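Local coordinates for protein argininosuccinate lyase (Chelativorans sp., PDB 6RXA) that acts as a C–N lyase (EDDS lyase) of the aspartase/fumarase superfamily and probably cleaves argininosuccinate into fumarate and arginine, at residues S44-R48 and L72-D76; E64-I68 and I99-K105; Y88-E92 and M106-R112; A200-G205 and S228-V232. The protein carries 2 engineered substitutions. The contacts are given in a common frame with arbitrary orientation. Residues are numbered along the deposited sequence.

Interaction 1 of 4, residues S44-R48 and L72-D76; sequences SQIHR and LAQVD
Two helical segments run almost antiparallel, 171° between their directions, with axes 11.1 Å apart at closest approach. Side chains bridge the gap, and the register places Ser-44 CA 7.4 Å from Asp-76 CA. Leu-72 (m, t) opens the second segment and has more area covered than any other residue here. It reaches across so that its CD1 sits 3.8 Å from His-47 CB and 3.7 Å from Arg-48 CG, while its CB lies over one face of the Arg-48 guanidinium. Ala-73 CB is 4.1 Å from Arg-48 NH2. One turn on from Leu-72, Asp-76 (m) supplies the polar centre. Its OD2 takes a forked salt bridge from Arg-48 NH1 and NH2, each at 2.9 Å, and its OD1 accepts a hydrogen bond from Ser-44 OG at 2.7 Å. Arg-48 (m, t, t) turns back along its own helix, where NH1 also makes a weak bond to Ser-44 O at 3.1 Å. This is antiparallel helix packing in which an apolar contact of Leu-72 lies beside an interhelical Arg-Asp salt bridge. Helix 88-99 lies alongside: Tyr-91 hydrogen-bonds Asp-76 OD1 and meets the His-47 ring, whose ND1 pairs with Arg-110. Ile-46 and His-47 also pack on helix 112-147, Gln-45 and Arg-48 on helix 451-500.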
loop_
_atom_site.group_PDB
_atom_site.type_symbol
_atom_site.label_atom_id
_atom_site.label_comp_id
_atom_site.label_asym_id
_atom_site.label_seq_id
_atom_site.Cartn_x
_atom_site.Cartn_y
_atom_site.Cartn_z
ATOM N N SER A 44 11.953 17.266 -26.364
ATOM C CA SER A 44 12.305 18.052 -27.546
ATOM C C SER A 44 12.709 19.474 -27.169
ATOM O O SER A 44 13.617 20.052 -27.781
ATOM C CB SER A 44 11.144 18.061 -28.541
ATOM O OG SER A 44 11.063 16.830 -29.235
ATOM N N GLN A 45 12.038 20.058 -26.177
ATOM C CA GLN A 45 12.448 21.359 -25.667
ATOM C C GLN A 45 13.824 21.278 -25.023
ATOM O O GLN A 45 14.653 22.184 -25.194
ATOM C CB GLN A 45 11.414 21.874 -24.671
ATOM C CG GLN A 45 10.111 22.282 -25.326
ATOM C CD GLN A 45 10.283 23.422 -26.315
ATOM O OE1 GLN A 45 10.558 24.558 -25.926
ATOM N NE2 GLN A 45 10.120 23.123 -27.602
ATOM N N ILE A 46 14.092 20.197 -24.289
ATOM C CA ILE A 46 15.405 20.021 -23.670
ATOM C C ILE A 46 16.503 19.960 -24.724
ATOM O O ILE A 46 17.575 20.549 -24.550
ATOM C CB ILE A 46 15.395 18.788 -22.747
ATOM C CG1 ILE A 46 14.493 19.066 -21.539
ATOM C CG2 ILE A 46 16.812 18.396 -22.359
ATOM C CD1 ILE A 46 14.149 17.806 -20.748
ATOM N N HIS A 47 16.264 19.250 -25.829
ATOM C CA HIS A 47 17.282 19.205 -26.877
ATOM C C HIS A 47 17.627 20.611 -27.349
ATOM O O HIS A 47 18.799 20.945 -27.555
ATOM C CB HIS A 47 16.805 18.391 -28.078
ATOM C CG HIS A 47 16.446 16.980 -27.757
ATOM N ND1 HIS A 47 17.070 16.256 -26.768
ATOM C CD2 HIS A 47 15.506 16.161 -28.288
ATOM C CE1 HIS A 47 16.533 15.052 -26.703
ATOM N NE2 HIS A 47 15.579 14.970 -27.612
ATOM N N ARG A 48 16.607 21.446 -27.546
ATOM C CA ARG A 48 16.842 22.809 -28.009
ATOM C C ARG A 48 17.609 23.611 -26.965
ATOM O O ARG A 48 18.571 24.314 -27.298
ATOM C CB ARG A 48 15.504 23.464 -28.343
ATOM C CG ARG A 48 14.851 22.883 -29.587
ATOM C CD ARG A 48 13.487 23.492 -29.845
ATOM N NE ARG A 48 12.964 23.071 -31.145
ATOM C CZ ARG A 48 12.418 21.881 -31.384
ATOM N NH1 ARG A 48 12.322 20.981 -30.423
ATOM N NH2 ARG A 48 11.968 21.590 -32.596
ATOM N N LEU A 72 15.873 19.179 -35.544
ATOM C CA LEU A 72 14.950 18.837 -34.465
ATOM C C LEU A 72 13.507 19.109 -34.876
ATOM O O LEU A 72 12.609 18.305 -34.593
ATOM C CB LEU A 72 15.282 19.611 -33.188
ATOM C CG LEU A 72 16.636 19.348 -32.543
ATOM C CD1 LEU A 72 16.809 20.318 -31.369
ATOM C CD2 LEU A 72 16.768 17.919 -32.083
ATOM N N ALA A 73 13.264 20.233 -35.556
ATOM C CA ALA A 73 11.912 20.532 -36.012
ATOM C C ALA A 73 11.420 19.469 -36.985
ATOM O O ALA A 73 10.257 19.054 -36.928
ATOM C CB ALA A 73 11.891 21.915 -36.657
ATOM N N GLN A 74 12.295 19.001 -37.876
ATOM C CA GLN A 74 11.892 17.971 -38.829
ATOM C C GLN A 74 11.589 16.650 -38.125
ATOM O O GLN A 74 10.586 15.997 -38.429
ATOM C CB GLN A 74 12.980 17.776 -39.885
ATOM C CG GLN A 74 13.278 19.008 -40.731
ATOM C CD GLN A 74 14.449 18.772 -41.675
ATOM O OE1 GLN A 74 14.359 17.959 -42.591
ATOM N NE2 GLN A 74 15.556 19.470 -41.441
ATOM N N VAL A 75 12.432 16.234 -37.175
ATOM C CA VAL A 75 12.192 14.953 -36.514
ATOM C C VAL A 75 10.969 15.034 -35.606
ATOM O O VAL A 75 10.193 14.077 -35.501
ATOM C CB VAL A 75 13.447 14.458 -35.777
ATOM C CG1 VAL A 75 13.184 13.111 -35.153
ATOM C CG2 VAL A 75 14.622 14.345 -36.743
ATOM N N ASP A 76 10.760 16.182 -34.955
ATOM C CA ASP A 76 9.548 16.366 -34.170
ATOM C C ASP A 76 8.308 16.124 -35.029
ATOM O O ASP A 76 7.346 15.486 -34.580
ATOM C CB ASP A 76 9.513 17.776 -33.580
ATOM C CG ASP A 76 10.491 17.978 -32.420
ATOM O OD1 ASP A 76 11.120 17.008 -31.940
ATOM O OD2 ASP A 76 10.626 19.143 -31.987
#

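Interaction 2 of 4, residues E64-I68 and I99-K105; sequences ESATI and IGSVAGK
Ile-68, Val-102 and Ile-99 bury the most surface here, where a helical turn, 64-68, meets the chain leaving helix 88-99. Gly-100 breaks that helix with positive phi (101°). Residues 101-105 then coil with helical angles, held by i to i+3 bonds such as Ala-103 N to Gly-100 O (3.1 Å) and Lys-105 N to Val-102 O (2.9 Å). Nearest CA pairs are Glu-64/Val-102 (6.9 Å), Thr-67/Ile-99 (6.9 Å) and Ile-68/Ala-103 (6.0 Å). Ile-68 (m, t) places CD1 3.6 Å from Val-102 O and CG1 4.2 Å from Ile-99 CD1. Ile-99 (p, t) also brings CD1 to 3.7 Å from Thr-67 O. Val-102 (p) fits between Thr-67 and Glu-64, CG1 3.9 Å from Thr-67 CG2 and CG2 4.0 Å from Glu-64 CG. Beside this apolar patch the extended Lys-105 forms a salt bridge, NZ to Glu-64 OE2, 2.7 Å. It is helix-to-loop surface packing in the N-terminal helical domain of the aspartase/fumarase fold.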
loop_
_atom_site.group_PDB
_atom_site.type_symbol
_atom_site.label_atom_id
_atom_site.label_comp_id
_atom_site.label_asym_id
_atom_site.label_seq_id
_atom_site.Cartn_x
_atom_site.Cartn_y
_atom_site.Cartn_z
ATOM N N GLU A 64 26.803 24.602 -36.708
ATOM C CA GLU A 64 26.404 23.281 -36.232
ATOM C C GLU A 64 25.084 23.363 -35.485
ATOM O O GLU A 64 24.187 22.529 -35.681
ATOM C CB GLU A 64 27.476 22.719 -35.297
ATOM C CG GLU A 64 28.767 22.322 -36.001
ATOM C CD GLU A 64 29.873 21.945 -35.032
ATOM O OE1 GLU A 64 29.969 22.572 -33.953
ATOM O OE2 GLU A 64 30.655 21.030 -35.358
ATOM N N SER A 65 24.947 24.376 -34.633
ATOM C CA SER A 65 23.731 24.560 -33.855
ATOM C C SER A 65 22.527 24.740 -34.765
ATOM O O SER A 65 21.497 24.081 -34.582
ATOM C CB SER A 65 23.925 25.771 -32.939
ATOM O OG SER A 65 22.794 26.008 -32.133
ATOM N N ALA A 66 22.651 25.596 -35.782
ATOM C CA ALA A 66 21.532 25.822 -36.686
ATOM C C ALA A 66 21.134 24.540 -37.401
ATOM O O ALA A 66 19.942 24.264 -37.574
ATOM C CB ALA A 66 21.896 26.895 -37.713
ATOM N N THR A 67 22.121 23.761 -37.854
ATOM C CA THR A 67 21.824 22.511 -38.541
ATOM C C THR A 67 21.055 21.561 -37.632
ATOM O O THR A 67 20.039 20.980 -38.034
ATOM C CB THR A 67 23.119 21.862 -39.023
ATOM O OG1 THR A 67 23.811 22.764 -39.897
ATOM C CG2 THR A 67 22.799 20.575 -39.752
ATOM N N ILE A 68 21.520 21.412 -36.388
ATOM C CA ILE A 68 20.847 20.559 -35.416
ATOM C C ILE A 68 19.434 21.065 -35.139
ATOM O O ILE A 68 18.463 20.303 -35.198
ATOM C CB ILE A 68 21.681 20.472 -34.125
ATOM C CG1 ILE A 68 22.991 19.723 -34.392
ATOM C CG2 ILE A 68 20.890 19.772 -33.027
ATOM C CD1 ILE A 68 24.029 19.857 -33.292
ATOM N N ILE A 99 19.931 15.013 -40.906
ATOM C CA ILE A 99 20.883 16.109 -41.053
ATOM C C ILE A 99 22.329 15.651 -41.144
ATOM O O ILE A 99 23.210 16.494 -41.363
ATOM C CB ILE A 99 20.737 17.154 -39.926
ATOM C CG1 ILE A 99 21.132 16.533 -38.577
ATOM C CG2 ILE A 99 19.325 17.692 -39.894
ATOM C CD1 ILE A 99 21.171 17.532 -37.448
ATOM N N GLY A 100 22.615 14.379 -40.941
ATOM C CA GLY A 100 23.977 13.895 -40.970
ATOM C C GLY A 100 24.557 13.696 -39.587
ATOM O O GLY A 100 23.889 13.841 -38.556
ATOM N N SER A 101 25.857 13.378 -39.574
ATOM C CA SER A 101 26.509 12.930 -38.353
ATOM C C SER A 101 26.585 14.001 -37.269
ATOM O O SER A 101 26.727 13.651 -36.093
ATOM C CB SER A 101 27.908 12.414 -38.685
ATOM O OG SER A 101 28.689 13.451 -39.257
ATOM N N VAL A 102 26.498 15.286 -37.624
ATOM C CA VAL A 102 26.492 16.350 -36.620
ATOM C C VAL A 102 25.369 16.174 -35.605
ATOM O O VAL A 102 25.429 16.743 -34.506
ATOM C CB VAL A 102 26.427 17.732 -37.311
ATOM C CG1 VAL A 102 25.041 17.994 -37.889
ATOM C CG2 VAL A 102 26.832 18.835 -36.331
ATOM N N ALA A 103 24.336 15.402 -35.950
ATOM C CA ALA A 103 23.267 15.104 -35.002
ATOM C C ALA A 103 23.824 14.576 -33.692
ATOM O O ALA A 103 23.294 14.871 -32.615
ATOM C CB ALA A 103 22.318 14.065 -35.598
ATOM N N GLY A 104 24.880 13.763 -33.765
ATOM C CA GLY A 104 25.451 13.164 -32.572
ATOM C C GLY A 104 26.016 14.169 -31.595
ATOM O O GLY A 104 26.138 13.873 -30.397
ATOM N N LYS A 105 26.354 15.362 -32.069
ATOM C CA LYS A 105 26.929 16.362 -31.186
ATOM C C LYS A 105 25.918 16.936 -30.216
ATOM O O LYS A 105 26.321 17.580 -29.243
ATOM C CB LYS A 105 27.567 17.489 -32.006
ATOM C CG LYS A 105 28.817 17.050 -32.744
ATOM C CD LYS A 105 29.661 18.246 -33.175
ATOM C CE LYS A 105 30.966 17.799 -33.809
ATOM N NZ LYS A 105 31.863 18.960 -34.062
#

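Interaction 3 of 4, residues Y88-E92 and M106-R112; sequences YLPYE and MHIGRSR. With FMT (formic acid), chain B; FMT (formic acid), chain D.
The first turn of helix 88-99 faces a loop that makes a type II beta turn from His-107 to Arg-110, closed by Arg-110 N to His-107 O (3.1 Å), with Gly-109 at positive phi. Ser-111 N-caps helix 112-147. Nearest CA pairs are Tyr-88/Arg-112 (7.0 Å) and Glu-92/Met-106 (8.6 Å). Tyr-88 (t) is the most covered residue: its OH donates to Glu-92 OE2 (2.7 Å) and receives a weak bond from Arg-110 NH2 (3.3 Å), and its ring lies offset from the His-107 imidazole, centroids 4.6 Å apart and planes at 22°. Arg-110 NH1 hydrogen-bonds His-47 ND1 of helix 35-56. Met-106 (p, t, t) inserts CE 3.8 Å from Tyr-88 CE1 and 4.0 Å from Tyr-91 CD1. Leu-89 CD1 lies over one face of the Arg-112 guanidinium, 3.6 Å from NH1, and a water joins Leu-89 N to that NH1. Ser-111 and Arg-112 bind fumarate and succinate; here two formates, probably from the crystallisation liquor, lie at these residues, Arg-112 NH1 to O1 of the chain D formate (2.8 Å), Ser-111 OG weakly to O1 of the chain B formate (2.9 Å). Ser-281 of the third subunit bonds His-107 NE2 and Arg-112 N, consistent with the family's shared active sites, and Arg-383 of the second subunit pairs with Glu-92. Tyr-91 and Met-106 pack into helices 35-56 and 62-79.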
loop_
_atom_site.group_PDB
_atom_site.type_symbol
_atom_site.label_atom_id
_atom_site.label_comp_id
_atom_site.label_asym_id
_atom_site.label_seq_id
_atom_site.Cartn_x
_atom_site.Cartn_y
_atom_site.Cartn_z
ATOM N N TYR A 88 14.842 8.298 -26.824
ATOM C CA TYR A 88 15.991 9.131 -27.175
ATOM C C TYR A 88 16.825 8.545 -28.320
ATOM O O TYR A 88 17.068 9.215 -29.326
ATOM C CB TYR A 88 16.887 9.436 -25.960
ATOM C CG TYR A 88 18.023 10.268 -26.463
ATOM C CD1 TYR A 88 17.803 11.594 -26.828
ATOM C CD2 TYR A 88 19.274 9.718 -26.690
ATOM C CE1 TYR A 88 18.804 12.351 -27.378
ATOM C CE2 TYR A 88 20.292 10.482 -27.246
ATOM C CZ TYR A 88 20.042 11.798 -27.576
ATOM O OH TYR A 88 21.028 12.583 -28.137
ATOM N N LEU A 89 17.364 7.338 -28.155
ATOM C CA LEU A 89 18.269 6.836 -29.187
ATOM C C LEU A 89 17.579 6.715 -30.537
ATOM O O LEU A 89 18.189 7.093 -31.551
ATOM C CB LEU A 89 18.964 5.542 -28.750
ATOM C CG LEU A 89 20.062 5.735 -27.699
ATOM C CD1 LEU A 89 20.610 4.390 -27.235
ATOM C CD2 LEU A 89 21.196 6.608 -28.242
ATOM N N PRO A 90 16.332 6.234 -30.629
ATOM C CA PRO A 90 15.632 6.286 -31.924
ATOM C C PRO A 90 15.510 7.689 -32.494
ATOM O O PRO A 90 15.655 7.888 -33.711
ATOM C CB PRO A 90 14.267 5.656 -31.606
ATOM C CG PRO A 90 14.579 4.681 -30.488
ATOM C CD PRO A 90 15.624 5.396 -29.642
ATOM N N TYR A 91 15.235 8.673 -31.637
ATOM C CA TYR A 91 15.109 10.052 -32.089
ATOM C C TYR A 91 16.438 10.580 -32.609
ATOM O O TYR A 91 16.495 11.206 -33.675
ATOM C CB TYR A 91 14.594 10.894 -30.919
ATOM C CG TYR A 91 14.371 12.340 -31.248
ATOM C CD1 TYR A 91 15.422 13.243 -31.235
ATOM C CD2 TYR A 91 13.107 12.804 -31.563
ATOM C CE1 TYR A 91 15.224 14.578 -31.538
ATOM C CE2 TYR A 91 12.895 14.143 -31.866
ATOM C CZ TYR A 91 13.962 15.022 -31.848
ATOM O OH TYR A 91 13.771 16.348 -32.149
ATOM N N GLU A 92 17.521 10.332 -31.871
ATOM C CA GLU A 92 18.829 10.788 -32.315
ATOM C C GLU A 92 19.198 10.152 -33.646
ATOM O O GLU A 92 19.795 10.804 -34.508
ATOM C CB GLU A 92 19.883 10.467 -31.253
ATOM C CG GLU A 92 21.196 11.215 -31.494
ATOM C CD GLU A 92 22.382 10.626 -30.745
ATOM O OE1 GLU A 92 23.144 9.857 -31.367
ATOM O OE2 GLU A 92 22.562 10.933 -29.546
ATOM N N MET A 106 24.615 16.748 -30.454
ATOM C CA MET A 106 23.659 17.265 -29.485
ATOM C C MET A 106 23.730 16.517 -28.157
ATOM O O MET A 106 23.161 16.986 -27.170
ATOM C CB MET A 106 22.221 17.264 -30.025
ATOM C CG MET A 106 21.501 15.915 -30.055
ATOM S SD MET A 106 19.700 16.159 -29.971
ATOM C CE MET A 106 19.136 14.534 -30.464
ATOM N N HIS A 107 24.409 15.375 -28.109
ATOM C CA HIS A 107 24.520 14.612 -26.872
ATOM C C HIS A 107 25.790 14.932 -26.097
ATOM O O HIS A 107 26.016 14.345 -25.037
ATOM C CB HIS A 107 24.458 13.114 -27.162
ATOM C CG HIS A 107 23.801 12.310 -26.076
ATOM N ND1 HIS A 107 22.582 12.652 -25.533
ATOM C CD2 HIS A 107 24.190 11.180 -25.441
ATOM C CE1 HIS A 107 22.248 11.767 -24.610
ATOM N NE2 HIS A 107 23.201 10.859 -24.543
ATOM N N ILE A 108 26.625 15.850 -26.592
ATOM C CA ILE A 108 27.838 16.207 -25.866
ATOM C C ILE A 108 27.487 16.689 -24.465
ATOM O O ILE A 108 26.641 17.576 -24.281
ATOM C CB ILE A 108 28.637 17.258 -26.654
ATOM C CG1 ILE A 108 29.285 16.616 -27.883
ATOM C CG2 ILE A 108 29.684 17.894 -25.749
ATOM C CD1 ILE A 108 29.871 17.633 -28.873
ATOM N N GLY A 109 28.145 16.113 -23.465
ATOM C CA GLY A 109 27.952 16.531 -22.090
ATOM C C GLY A 109 26.648 16.107 -21.446
ATOM O O GLY A 109 26.302 16.629 -20.389
ATOM N N ARG A 110 25.932 15.148 -22.032
ATOM C CA ARG A 110 24.583 14.794 -21.606
ATOM C C ARG A 110 24.424 13.282 -21.634
ATOM O O ARG A 110 25.248 12.554 -22.191
ATOM C CB ARG A 110 23.561 15.464 -22.547
ATOM C CG ARG A 110 22.126 15.380 -22.131
ATOM C CD ARG A 110 21.264 16.167 -23.108
ATOM N NE ARG A 110 21.256 15.610 -24.455
ATOM C CZ ARG A 110 20.350 15.947 -25.368
ATOM N NH1 ARG A 110 19.401 16.812 -25.049
ATOM N NH2 ARG A 110 20.367 15.405 -26.576
ATOM N N SER A 111 23.346 12.812 -21.011
ATOM C CA SER A 111 23.007 11.401 -20.965
ATOM C C SER A 111 21.506 11.260 -21.135
ATOM O O SER A 111 20.747 12.209 -20.920
ATOM C CB SER A 111 23.439 10.825 -19.603
ATOM O OG SER A 111 22.952 9.520 -19.334
ATOM N N ARG A 112 21.062 10.047 -21.461
ATOM C CA ARG A 112 19.641 9.770 -21.288
ATOM C C ARG A 112 19.205 9.935 -19.831
ATOM O O ARG A 112 18.022 10.197 -19.572
ATOM C CB ARG A 112 19.282 8.368 -21.789
ATOM C CG ARG A 112 19.262 8.256 -23.319
ATOM C CD ARG A 112 18.847 6.858 -23.786
ATOM N NE ARG A 112 19.769 5.825 -23.307
ATOM C CZ ARG A 112 19.643 4.524 -23.551
ATOM N NH1 ARG A 112 18.630 4.073 -24.267
ATOM N NH2 ARG A 112 20.531 3.669 -23.064
HETATM C C FMT B . 22.511 6.511 -20.319
HETATM O O1 FMT B . 23.657 6.856 -20.065
HETATM O O2 FMT B . 22.295 5.537 -21.032
HETATM C C FMT D . 17.927 0.487 -23.922
HETATM O O1 FMT D . 18.851 1.246 -24.226
HETATM O O2 FMT D . 16.834 0.907 -23.534
HETATM O O HOH W 1 16.553 5.329 -25.999
#

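Interaction 4 of 4, residues A200-G205 and S228-V232; sequences AAATAG and SIEGV
A tight loop, 200-205, folds over the N-terminal turn of helix 228-233 in a loop-on-helix packing beside the ligand site of this aspartase/fumarase-fold enzyme. The loop curls back through Gly-205 N to Ala-200 O (2.9 Å), with Ala-201 (53/-127) and Thr-203 (160/-10) in unusual conformations; Ala-200 CA lies 4.2 Å from Ser-228 CA and Thr-203 CA 4.8 Å from Ile-229 CA. Ser-228 takes the p rotamer, which puts OG 2.8 Å from Thr-203 O, though its proton also has Gly-447 O of the second subunit within reach. Ile-229 (m, t) stands beside Thr-203 (t), CG1 to OG1 3.6 Å. The methyl of Ala-200 sits 3.3 Å from Ser-228 O; a CB at Gly-231 would point toward the loop and come within a tight 3.1 Å of Ala-200 CB. Asn-113, which binds fumarate and succinate, is hydrogen-bonded by ND2 to Ala-202 O. Gln-164 of the second subunit packs on Ala-202 and Ala-204, His-170 of that subunit on Ile-229. Val-232 (m) ends the contact by splaying its methyls: CG1 lies 4.0 Å from Ala-200 CB and 3.6 Å from Ala-201 O, CG2 3.7 Å from Ala-202 O.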
loop_
_atom_site.group_PDB
_atom_site.type_symbol
_atom_site.label_atom_id
_atom_site.label_comp_id
_atom_site.label_asym_id
_atom_site.label_seq_id
_atom_site.Cartn_x
_atom_site.Cartn_y
_atom_site.Cartn_z
ATOM N N ALA A 200 24.095 16.898 -14.868
ATOM C CA ALA A 200 24.539 15.698 -14.176
ATOM C C ALA A 200 25.032 14.635 -15.147
ATOM O O ALA A 200 25.786 13.738 -14.750
ATOM C CB ALA A 200 23.386 15.125 -13.352
ATOM N N ALA A 201 24.624 14.718 -16.410
ATOM C CA ALA A 201 25.000 13.735 -17.432
ATOM C C ALA A 201 24.643 12.338 -16.919
ATOM O O ALA A 201 23.494 12.119 -16.518
ATOM C CB ALA A 201 26.435 13.949 -17.889
ATOM N N ALA A 202 25.580 11.380 -16.919
ATOM C CA ALA A 202 25.246 10.017 -16.526
ATOM C C ALA A 202 24.910 9.914 -15.048
ATOM O O ALA A 202 24.080 9.082 -14.661
ATOM C CB ALA A 202 26.419 9.093 -16.841
ATOM N N THR A 203 25.546 10.747 -14.219
ATOM C CA THR A 203 25.478 10.682 -12.764
ATOM C C THR A 203 26.661 11.406 -12.115
ATOM O O THR A 203 26.670 11.582 -10.897
ATOM C CB THR A 203 25.486 9.233 -12.258
ATOM O OG1 THR A 203 25.364 9.224 -10.825
ATOM C CG2 THR A 203 26.785 8.521 -12.670
ATOM N N ALA A 204 27.673 11.800 -12.892
ATOM C CA ALA A 204 28.901 12.368 -12.338
ATOM C C ALA A 204 29.300 13.679 -13.007
ATOM O O ALA A 204 30.445 14.115 -12.875
ATOM C CB ALA A 204 30.059 11.363 -12.420
ATOM N N GLY A 205 28.389 14.331 -13.722
ATOM C CA GLY A 205 28.785 15.507 -14.457
ATOM C C GLY A 205 29.626 15.157 -15.672
ATOM O O GLY A 205 29.526 14.064 -16.239
ATOM N N SER A 228 25.315 15.847 -8.800
ATOM C CA SER A 228 25.028 15.110 -10.028
ATOM C C SER A 228 24.393 13.750 -9.763
ATOM O O SER A 228 23.580 13.287 -10.574
ATOM C CB SER A 228 26.297 14.938 -10.855
ATOM O OG SER A 228 27.290 14.241 -10.123
ATOM N N ILE A 229 24.742 13.084 -8.656
ATOM C CA ILE A 229 24.056 11.844 -8.309
ATOM C C ILE A 229 22.605 12.139 -7.959
ATOM O O ILE A 229 21.683 11.472 -8.440
ATOM C CB ILE A 229 24.775 11.096 -7.170
ATOM C CG1 ILE A 229 26.142 10.603 -7.626
ATOM C CG2 ILE A 229 23.915 9.938 -6.669
ATOM C CD1 ILE A 229 27.077 10.365 -6.456
ATOM N N GLU A 230 22.374 13.151 -7.125
ATOM C CA GLU A 230 20.999 13.524 -6.809
ATOM C C GLU A 230 20.235 13.890 -8.076
ATOM O O GLU A 230 19.036 13.610 -8.173
ATOM C CB GLU A 230 20.998 14.668 -5.791
ATOM C CG GLU A 230 19.622 15.145 -5.338
ATOM C CD GLU A 230 18.840 14.130 -4.525
ATOM O OE1 GLU A 230 19.242 12.944 -4.418
ATOM O OE2 GLU A 230 17.793 14.530 -3.978
ATOM N N GLY A 231 20.922 14.471 -9.059
ATOM C CA GLY A 231 20.261 14.846 -10.299
ATOM C C GLY A 231 19.663 13.669 -11.052
ATOM O O GLY A 231 18.618 13.800 -11.689
ATOM N N VAL A 232 20.327 12.507 -11.009
ATOM C CA VAL A 232 19.810 11.331 -11.715
ATOM C C VAL A 232 19.141 10.298 -10.815
ATOM O O VAL A 232 18.226 9.582 -11.254
ATOM C CB VAL A 232 20.879 10.656 -12.612
ATOM C CG1 VAL A 232 21.378 11.646 -13.672
ATOM C CG2 VAL A 232 22.028 10.067 -11.783
#

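From the N terminus, interaction 1 opens on helix 35-56 and closes on helix 62-79, spanning 23 residues. Interaction 2 starts earlier on that second helix and closes a 30-residue excursion past helix 88-99, so it crosses interaction 1. Interaction 3 begins within that excursion and ends beyond it, crossing interaction 2 but following interaction 1 in series. Interactions 1 and 3 share a hydrogen-bonded junction; 2 and 3 meet through Ile-68 and Met-106. Interactions 1 to 3 thus tie helices 35-56, 62-79 and 88-99 to the loop that follows. Interaction 4, last in sequence, joins loop 200-205 to helix 228-233; Ala-201 packs on Ser-111, so loops 106-112 and 200-205 meet beside the ligand site.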